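Local coordinates for protein Maltose/maltodextrin transport permease homologue (Bdellovibrio bacteriovorus HD100, PDB 6FFL) that binds maltotriose through its extracellular solute-binding domain, which is fused to a MalF permease subunit and probably serves maltose/maltodextrin uptake by an ABC transporter, at residues D215-T218 / A219-F223; L119-K122 / K123-T126; S66-V69 / G70-T74. All coordinates share one frame; numbering follows the deposited sequence.

Contact 1 (215-218 with 219-223) and contact 3 (66-69 with 70-74) both open a helix and both touch the bound maltotriose at their N-terminal ends, on opposite sides of the chain's centre. Their centres lie about 29 Å apart and their nearest atoms about 15 Å, so the sugar chain rather than direct packing relates them. Contact 3 grips one glucose through Asp67, while contact 1 offers the ring of Tyr216 to another. Contact 2 (119-122 with 123-126) is removed from the pocket; its centre is about 16 Å from that of contact 1, which it touches, Phe223 CE1 lying 3.7 Å from Asn121 N. Contacts 2 and 3 do not meet.

Contact 1 (D215-T218 / A219-F223); sequences DYET and ANALF. With GLC (alpha-D-glucopyranose), chain B.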
loop_
_atom_site.group_PDB
_atom_site.type_symbol
_atom_site.label_atom_id
_atom_site.label_comp_id
_atom_site.label_asym_id
_atom_site.label_seq_id
_atom_site.Cartn_x
_atom_site.Cartn_y
_atom_site.Cartn_z
ATOM N N ASP A 215 -4.539 9.975 -11.830
ATOM C CA ASP A 215 -3.744 9.855 -10.618
ATOM C C ASP A 215 -4.604 9.239 -9.514
ATOM O O ASP A 215 -5.759 8.858 -9.738
ATOM C CB ASP A 215 -3.132 11.208 -10.234
ATOM C CG ASP A 215 -4.163 12.257 -9.835
ATOM O OD1 ASP A 215 -5.361 11.946 -9.675
ATOM O OD2 ASP A 215 -3.758 13.432 -9.681
ATOM N N TYR A 216 -4.044 9.112 -8.309
ATOM C CA TYR A 216 -4.773 8.417 -7.253
ATOM C C TYR A 216 -6.094 9.110 -6.945
ATOM O O TYR A 216 -7.149 8.465 -6.870
ATOM C CB TYR A 216 -3.932 8.301 -5.981
ATOM C CG TYR A 216 -4.668 7.518 -4.906
ATOM C CD1 TYR A 216 -4.517 6.137 -4.804
ATOM C CD2 TYR A 216 -5.529 8.153 -4.013
ATOM C CE1 TYR A 216 -5.201 5.409 -3.825
ATOM C CE2 TYR A 216 -6.219 7.439 -3.041
ATOM C CZ TYR A 216 -6.054 6.066 -2.959
ATOM O OH TYR A 216 -6.737 5.365 -1.988
ATOM N N GLU A 217 -6.060 10.431 -6.767
ATOM C CA GLU A 217 -7.276 11.122 -6.365
ATOM C C GLU A 217 -8.319 11.116 -7.473
ATOM O O GLU A 217 -9.522 11.108 -7.186
ATOM C CB GLU A 217 -6.968 12.560 -5.944
ATOM C CG GLU A 217 -8.164 13.269 -5.310
ATOM C CD GLU A 217 -8.948 12.381 -4.340
ATOM O OE1 GLU A 217 -8.324 11.716 -3.480
ATOM O OE2 GLU A 217 -10.198 12.352 -4.438
ATOM N N THR A 218 -7.883 11.120 -8.731
ATOM C CA THR A 218 -8.837 11.068 -9.836
ATOM C C THR A 218 -9.581 9.734 -9.856
ATOM O O THR A 218 -10.810 9.702 -9.992
ATOM C CB THR A 218 -8.111 11.315 -11.159
ATOM O OG1 THR A 218 -7.633 12.670 -11.186
ATOM C CG2 THR A 218 -9.049 11.076 -12.345
ATOM N N ALA A 219 -8.854 8.620 -9.702
ATOM C CA ALA A 219 -9.512 7.313 -9.649
ATOM C C ALA A 219 -10.419 7.215 -8.433
ATOM O O ALA A 219 -11.541 6.701 -8.520
ATOM C CB ALA A 219 -8.474 6.187 -9.634
ATOM N N ASN A 220 -9.950 7.729 -7.296
ATOM C CA ASN A 220 -10.726 7.733 -6.061
ATOM C C ASN A 220 -12.033 8.496 -6.235
ATOM O O ASN A 220 -13.114 7.991 -5.909
ATOM C CB ASN A 220 -9.874 8.360 -4.953
ATOM C CG ASN A 220 -10.429 8.118 -3.568
ATOM O OD1 ASN A 220 -10.731 6.995 -3.196
ATOM N ND2 ASN A 220 -10.543 9.185 -2.786
ATOM N N ALA A 221 -11.951 9.722 -6.760
ATOM C CA ALA A 221 -13.152 10.526 -6.966
ATOM C C ALA A 221 -14.101 9.874 -7.965
ATOM O O ALA A 221 -15.316 9.830 -7.737
ATOM C CB ALA A 221 -12.775 11.929 -7.440
ATOM N N LEU A 222 -13.572 9.384 -9.087
ATOM C CA LEU A 222 -14.446 8.801 -10.103
ATOM C C LEU A 222 -15.231 7.618 -9.543
ATOM O O LEU A 222 -16.419 7.453 -9.850
ATOM C CB LEU A 222 -13.635 8.380 -11.329
ATOM C CG LEU A 222 -13.099 9.529 -12.203
ATOM C CD1 LEU A 222 -12.089 9.021 -13.214
ATOM C CD2 LEU A 222 -14.226 10.284 -12.909
ATOM N N PHE A 223 -14.584 6.787 -8.718
ATOM C CA PHE A 223 -15.282 5.651 -8.120
ATOM C C PHE A 223 -16.335 6.116 -7.114
ATOM O O PHE A 223 -17.453 5.589 -7.092
ATOM C CB PHE A 223 -14.271 4.705 -7.457
ATOM C CG PHE A 223 -14.837 3.346 -7.120
ATOM C CD1 PHE A 223 -15.247 2.479 -8.128
ATOM C CD2 PHE A 223 -14.954 2.935 -5.793
ATOM C CE1 PHE A 223 -15.772 1.209 -7.823
ATOM C CE2 PHE A 223 -15.478 1.669 -5.475
ATOM C CZ PHE A 223 -15.889 0.806 -6.490
HETATM C C1 GLC B . -3.319 6.595 1.483
HETATM C C2 GLC B . -3.005 5.362 2.339
HETATM C C3 GLC B . -1.688 4.722 1.921
HETATM C C4 GLC B . -1.642 4.485 0.411
HETATM C C5 GLC B . -1.983 5.778 -0.342
HETATM C C6 GLC B . -2.077 5.536 -1.848
HETATM O O1 GLC B . -2.384 7.632 1.786
HETATM O O2 GLC B . -2.882 5.730 3.715
HETATM O O3 GLC B . -1.518 3.492 2.659
HETATM O O4 GLC B . -0.317 4.021 0.083
HETATM O O5 GLC B . -3.253 6.287 0.079
HETATM O O6 GLC B . -2.241 6.781 -2.541
HETATM O O HOH W 1 -8.992 6.338 -1.281
#
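With CG anti to the backbone N in both Glu217 (chi1 -171°) and Asn220 (chi1 -166°), and with Glu217 bent at chi2, the carboxylate reaches the amide one turn further on. These residues form the N-cap and most of the short helix 216-224 in a solute-binding domain. The planes of the two groups stand 87° apart, and the bond from Asn220 ND2 to Glu217 OE1 is long and weak at 3.4 Å. Backbone bonds carry the helix itself: Asn220 N donates to Tyr216 O at 2.9 Å and Leu222 N to Thr218 O. Asp215 is the N-cap; its OD1 takes both Thr218 N, nearly along the C-O axis, and Thr218 OG1, from above the carboxylate plane, each at 2.8 Å. Thr218 CG2 runs alongside Leu222 CD1, the two side chains pointing the same way.

Tyr216 turns one ring face to a glucose of the maltotriose, whose O6 sits 3.3 Å above the plane, offset toward the rim. The phenol is held at its far end by hydrogen bonds with Trp236 and Asn233. A water lies 2.6 Å from Tyr216 OH and donates to Asn220 OD1 at 2.7 Å.

Contact 2 (L119-K122 / K123-T126); sequences LYNK and KFIT
Tyr120, in strand 116-121 between strands 228-234 and 248-251, meets Ile125 beyond the following turn. Its chi1 of 54° sets CG between backbone N and carbonyl carbon, and Tyr120 CD2 reaches Ile125 CG2 at 3.9 Å. Ile125 O comes to the ring edge near its plane, while a water joins Tyr120 OH to Thr126 O. Ile125 also packs on strand 228-234 and helix 132-142, joining the sheet to the next helix.

Asn121, the last strand residue, organises the turn with both oxygens. Main-chain Asn121 O accepts Phe124 N at 2.9 Å from well above the carbonyl plane and Ile125 N at 3.0 Å within that plane. Asn121 OD1 takes Lys123 N at 3.0 Å, an Asx turn, with the N-H arriving from above the plane of the side-chain carbonyl. The Asn121 amide passes beside CD2 and CE2 of Phe124, planes 74° apart, and ND2 bonds to Asn226 OD1. Lys122 CA-H points almost straight at Ile125 O, CA lying 3.2 Å away, with 173° at H.

One asparagine thus satisfies three N-H groups as the chain leaves the sheet. Ile125 O is buried without a conventional hydrogen-bond partner, so Lys122 CA-H probably offers it partial electrostatic compensation.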
loop_
_atom_site.group_PDB
_atom_site.type_symbol
_atom_site.label_atom_id
_atom_site.label_comp_id
_atom_site.label_asym_id
_atom_site.label_seq_id
_atom_site.Cartn_x
_atom_site.Cartn_y
_atom_site.Cartn_z
ATOM N N LEU A 119 -12.078 -3.539 -7.123
ATOM C CA LEU A 119 -13.304 -3.113 -6.468
ATOM C C LEU A 119 -14.295 -2.812 -7.570
ATOM O O LEU A 119 -13.909 -2.318 -8.634
ATOM C CB LEU A 119 -13.101 -1.861 -5.585
ATOM C CG LEU A 119 -12.106 -1.998 -4.425
ATOM C CD1 LEU A 119 -10.680 -1.683 -4.883
ATOM C CD2 LEU A 119 -12.528 -1.072 -3.282
ATOM N N TYR A 120 -15.567 -3.102 -7.326
ATOM C CA TYR A 120 -16.566 -2.846 -8.352
ATOM C C TYR A 120 -17.803 -2.256 -7.700
ATOM O O TYR A 120 -18.165 -2.641 -6.584
ATOM C CB TYR A 120 -16.922 -4.118 -9.150
ATOM C CG TYR A 120 -17.352 -5.323 -8.335
ATOM C CD1 TYR A 120 -16.414 -6.199 -7.801
ATOM C CD2 TYR A 120 -18.701 -5.600 -8.131
ATOM C CE1 TYR A 120 -16.811 -7.319 -7.066
ATOM C CE2 TYR A 120 -19.103 -6.708 -7.399
ATOM C CZ TYR A 120 -18.157 -7.559 -6.872
ATOM O OH TYR A 120 -18.560 -8.662 -6.150
ATOM N N ASN A 121 -18.435 -1.316 -8.408
ATOM C CA ASN A 121 -19.632 -0.633 -7.938
ATOM C C ASN A 121 -20.848 -1.478 -8.308
ATOM O O ASN A 121 -21.118 -1.709 -9.492
ATOM C CB ASN A 121 -19.699 0.768 -8.558
ATOM C CG ASN A 121 -20.802 1.646 -7.963
ATOM O OD1 ASN A 121 -21.775 1.156 -7.395
ATOM N ND2 ASN A 121 -20.648 2.966 -8.108
ATOM N N LYS A 122 -21.566 -1.958 -7.295
ATOM C CA LYS A 122 -22.707 -2.831 -7.532
ATOM C C LYS A 122 -23.883 -2.118 -8.186
ATOM O O LYS A 122 -24.837 -2.793 -8.592
ATOM C CB LYS A 122 -23.120 -3.479 -6.214
ATOM C CG LYS A 122 -22.092 -4.483 -5.729
ATOM C CD LYS A 122 -22.411 -4.936 -4.312
ATOM C CE LYS A 122 -21.473 -6.043 -3.858
ATOM N NZ LYS A 122 -21.864 -6.586 -2.523
ATOM N N LYS A 123 -23.846 -0.784 -8.309
ATOM C CA LYS A 123 -24.810 -0.102 -9.171
ATOM C C LYS A 123 -24.700 -0.590 -10.609
ATOM O O LYS A 123 -25.687 -0.566 -11.353
ATOM C CB LYS A 123 -24.587 1.416 -9.145
ATOM C CG LYS A 123 -25.418 2.194 -8.166
ATOM C CD LYS A 123 -25.076 3.681 -8.255
ATOM C CE LYS A 123 -26.310 4.548 -8.085
ATOM N NZ LYS A 123 -27.189 4.062 -6.985
ATOM N N PHE A 124 -23.506 -1.005 -11.022
ATOM C CA PHE A 124 -23.213 -1.379 -12.400
ATOM C C PHE A 124 -22.886 -2.850 -12.582
ATOM O O PHE A 124 -23.214 -3.426 -13.617
ATOM C CB PHE A 124 -22.036 -0.545 -12.920
ATOM C CG PHE A 124 -22.256 0.935 -12.802
ATOM C CD1 PHE A 124 -23.215 1.571 -13.575
ATOM C CD2 PHE A 124 -21.503 1.693 -11.915
ATOM C CE1 PHE A 124 -23.422 2.939 -13.468
ATOM C CE2 PHE A 124 -21.701 3.057 -11.805
ATOM C CZ PHE A 124 -22.670 3.683 -12.581
ATOM N N ILE A 125 -22.228 -3.474 -11.609
ATOM C CA ILE A 125 -21.687 -4.818 -11.764
ATOM C C ILE A 125 -22.091 -5.652 -10.557
ATOM O O ILE A 125 -21.844 -5.251 -9.414
ATOM C CB ILE A 125 -20.155 -4.789 -11.899
ATOM C CG1 ILE A 125 -19.742 -4.045 -13.173
ATOM C CG2 ILE A 125 -19.574 -6.210 -11.846
ATOM C CD1 ILE A 125 -18.284 -3.692 -13.201
ATOM N N THR A 126 -22.688 -6.815 -10.814
ATOM C CA THR A 126 -23.013 -7.799 -9.786
ATOM C C THR A 126 -22.008 -8.939 -9.733
ATOM O O THR A 126 -21.690 -9.433 -8.645
ATOM C CB THR A 126 -24.418 -8.374 -10.027
ATOM O OG1 THR A 126 -25.365 -7.308 -10.088
ATOM C CG2 THR A 126 -24.811 -9.328 -8.914
HETATM O O HOH W 2 -21.618 -8.712 -5.636
#

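Contact 3 (S66-V69 / G70-T74); sequences SDQV and GPFAT. With GLC (alpha-D-glucopyranose), chain C.
Gln68 and Phe72 meet one turn apart, where a short 3-10 segment, 66-68, runs into helix 69-74. The glutamine holds CG between its backbone N and carbonyl carbon (chi1 67°) and is extended beyond it, which takes CG and the amide outward past the CE2 rim of the Phe72 ring, while CB stays over its face. Gln68 CB lies 4.1 Å from the centroid and 15° off the normal, a CH-pi contact displaced toward the rim. The amide passes near CE2, with Gln68 NE2 3.5 Å from Phe72 CE2 and the two planes turned 38° apart.

Phe72 has CG anti to its carbonyl carbon, beside the backbone N. This orientation lays the same ring face that meets Gln68 CB against the main-chain oxygen as well: Gln68 O lies 3.2 Å from Phe72 CG. That oxygen also accepts Phe72 N, so backbone and ring of one residue both close on it. The ring further meets Phe49 of the preceding helix 42-54.

Pro71 brings no N-H to the first turn; its CD instead rests 3.3 Å from Asp67 O. Further on, Ala73 N donates to Val69 O at 2.7 Å. Thr74 OG1 reaches Gly70 O on the opposite face of the carbonyl from Thr74 N.

The side chain of Asp67 takes no part in that packing and reaches the sugar instead. Its two carboxylate oxygens divide the work: OD1 accepts glucose O3 and OD2 accepts O2, both at 2.7 Å, while Trp351 NE1 adds a weak bond to OD1. A bidentate carboxylate spanning neighbouring hydroxyls is a familiar device of carbohydrate-binding sites, and here it grips maltotriose at the strand-to-helix junction of a periplasmic-binding-protein fold.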
loop_
_atom_site.group_PDB
_atom_site.type_symbol
_atom_site.label_atom_id
_atom_site.label_comp_id
_atom_site.label_asym_id
_atom_site.label_seq_id
_atom_site.Cartn_x
_atom_site.Cartn_y
_atom_site.Cartn_z
ATOM N N SER A 66 5.795 -1.255 5.175
ATOM C CA SER A 66 6.901 -2.014 5.739
ATOM C C SER A 66 8.187 -1.922 4.927
ATOM O O SER A 66 9.257 -2.137 5.503
ATOM C CB SER A 66 6.502 -3.472 5.919
ATOM O OG SER A 66 5.973 -3.988 4.735
ATOM N N ASP A 67 8.135 -1.602 3.620
ATOM C CA ASP A 67 9.413 -1.515 2.923
ATOM C C ASP A 67 10.228 -0.303 3.347
ATOM O O ASP A 67 11.405 -0.212 2.971
ATOM C CB ASP A 67 9.236 -1.561 1.389
ATOM C CG ASP A 67 8.355 -0.446 0.842
ATOM O OD1 ASP A 67 8.666 0.062 -0.261
ATOM O OD2 ASP A 67 7.322 -0.129 1.474
ATOM N N GLN A 68 9.689 0.601 4.161
ATOM C CA GLN A 68 10.590 1.663 4.592
ATOM C C GLN A 68 11.580 1.181 5.654
ATOM O O GLN A 68 12.526 1.911 5.971
ATOM C CB GLN A 68 9.800 2.902 5.036
ATOM C CG GLN A 68 8.981 2.776 6.267
ATOM C CD GLN A 68 7.996 3.932 6.433
ATOM O OE1 GLN A 68 7.626 4.614 5.476
ATOM N NE2 GLN A 68 7.579 4.156 7.658
ATOM N N VAL A 69 11.450 -0.064 6.123
ATOM C CA VAL A 69 12.377 -0.599 7.127
ATOM C C VAL A 69 13.811 -0.605 6.601
ATOM O O VAL A 69 14.747 -0.179 7.295
ATOM C CB VAL A 69 11.937 -2.011 7.556
ATOM C CG1 VAL A 69 13.089 -2.753 8.208
ATOM C CG2 VAL A 69 10.750 -1.930 8.498
ATOM N N GLY A 70 14.013 -1.119 5.390
ATOM C CA GLY A 70 15.340 -1.254 4.819
ATOM C C GLY A 70 16.123 0.041 4.815
ATOM O O GLY A 70 17.217 0.130 5.383
ATOM N N PRO A 71 15.580 1.074 4.164
ATOM C CA PRO A 71 16.277 2.369 4.154
ATOM C C PRO A 71 16.433 2.967 5.540
ATOM O O PRO A 71 17.514 3.465 5.878
ATOM C CB PRO A 71 15.387 3.237 3.255
ATOM C CG PRO A 71 14.666 2.254 2.370
ATOM C CD PRO A 71 14.415 1.061 3.253
ATOM N N PHE A 72 15.377 2.933 6.355
ATOM C CA PHE A 72 15.464 3.538 7.679
ATOM C C PHE A 72 16.504 2.826 8.529
ATOM O O PHE A 72 17.296 3.468 9.229
ATOM C CB PHE A 72 14.111 3.494 8.397
ATOM C CG PHE A 72 13.073 4.458 7.865
ATOM C CD1 PHE A 72 13.339 5.289 6.785
ATOM C CD2 PHE A 72 11.815 4.522 8.467
ATOM C CE1 PHE A 72 12.364 6.168 6.303
ATOM C CE2 PHE A 72 10.831 5.398 8.000
ATOM C CZ PHE A 72 11.108 6.223 6.909
ATOM N N ALA A 73 16.504 1.489 8.496
ATOM C CA ALA A 73 17.435 0.748 9.341
ATOM C C ALA A 73 18.871 0.911 8.866
ATOM O O ALA A 73 19.782 1.138 9.680
ATOM C CB ALA A 73 17.047 -0.730 9.383
ATOM N N THR A 74 19.104 0.811 7.552
ATOM C CA THR A 74 20.480 0.912 7.071
ATOM C C THR A 74 21.066 2.307 7.250
ATOM O O THR A 74 22.294 2.437 7.331
ATOM C CB THR A 74 20.590 0.491 5.595
ATOM O OG1 THR A 74 19.833 1.375 4.766
ATOM C CG2 THR A 74 20.100 -0.918 5.403
HETATM C C1 GLC C . 4.421 1.375 -2.087
HETATM C C2 GLC C . 5.691 1.341 -1.235
HETATM C C3 GLC C . 6.508 2.613 -1.487
HETATM C C4 GLC C . 6.817 2.748 -2.968
HETATM C C5 GLC C . 5.515 2.721 -3.782
HETATM C C6 GLC C . 5.828 2.642 -5.273
HETATM O O2 GLC C . 5.370 1.206 0.164
HETATM O O3 GLC C . 7.752 2.556 -0.755
HETATM O O4 GLC C . 7.505 3.988 -3.190
HETATM O O5 GLC C . 4.788 1.530 -3.461
HETATM O O6 GLC C . 4.657 2.881 -6.082
#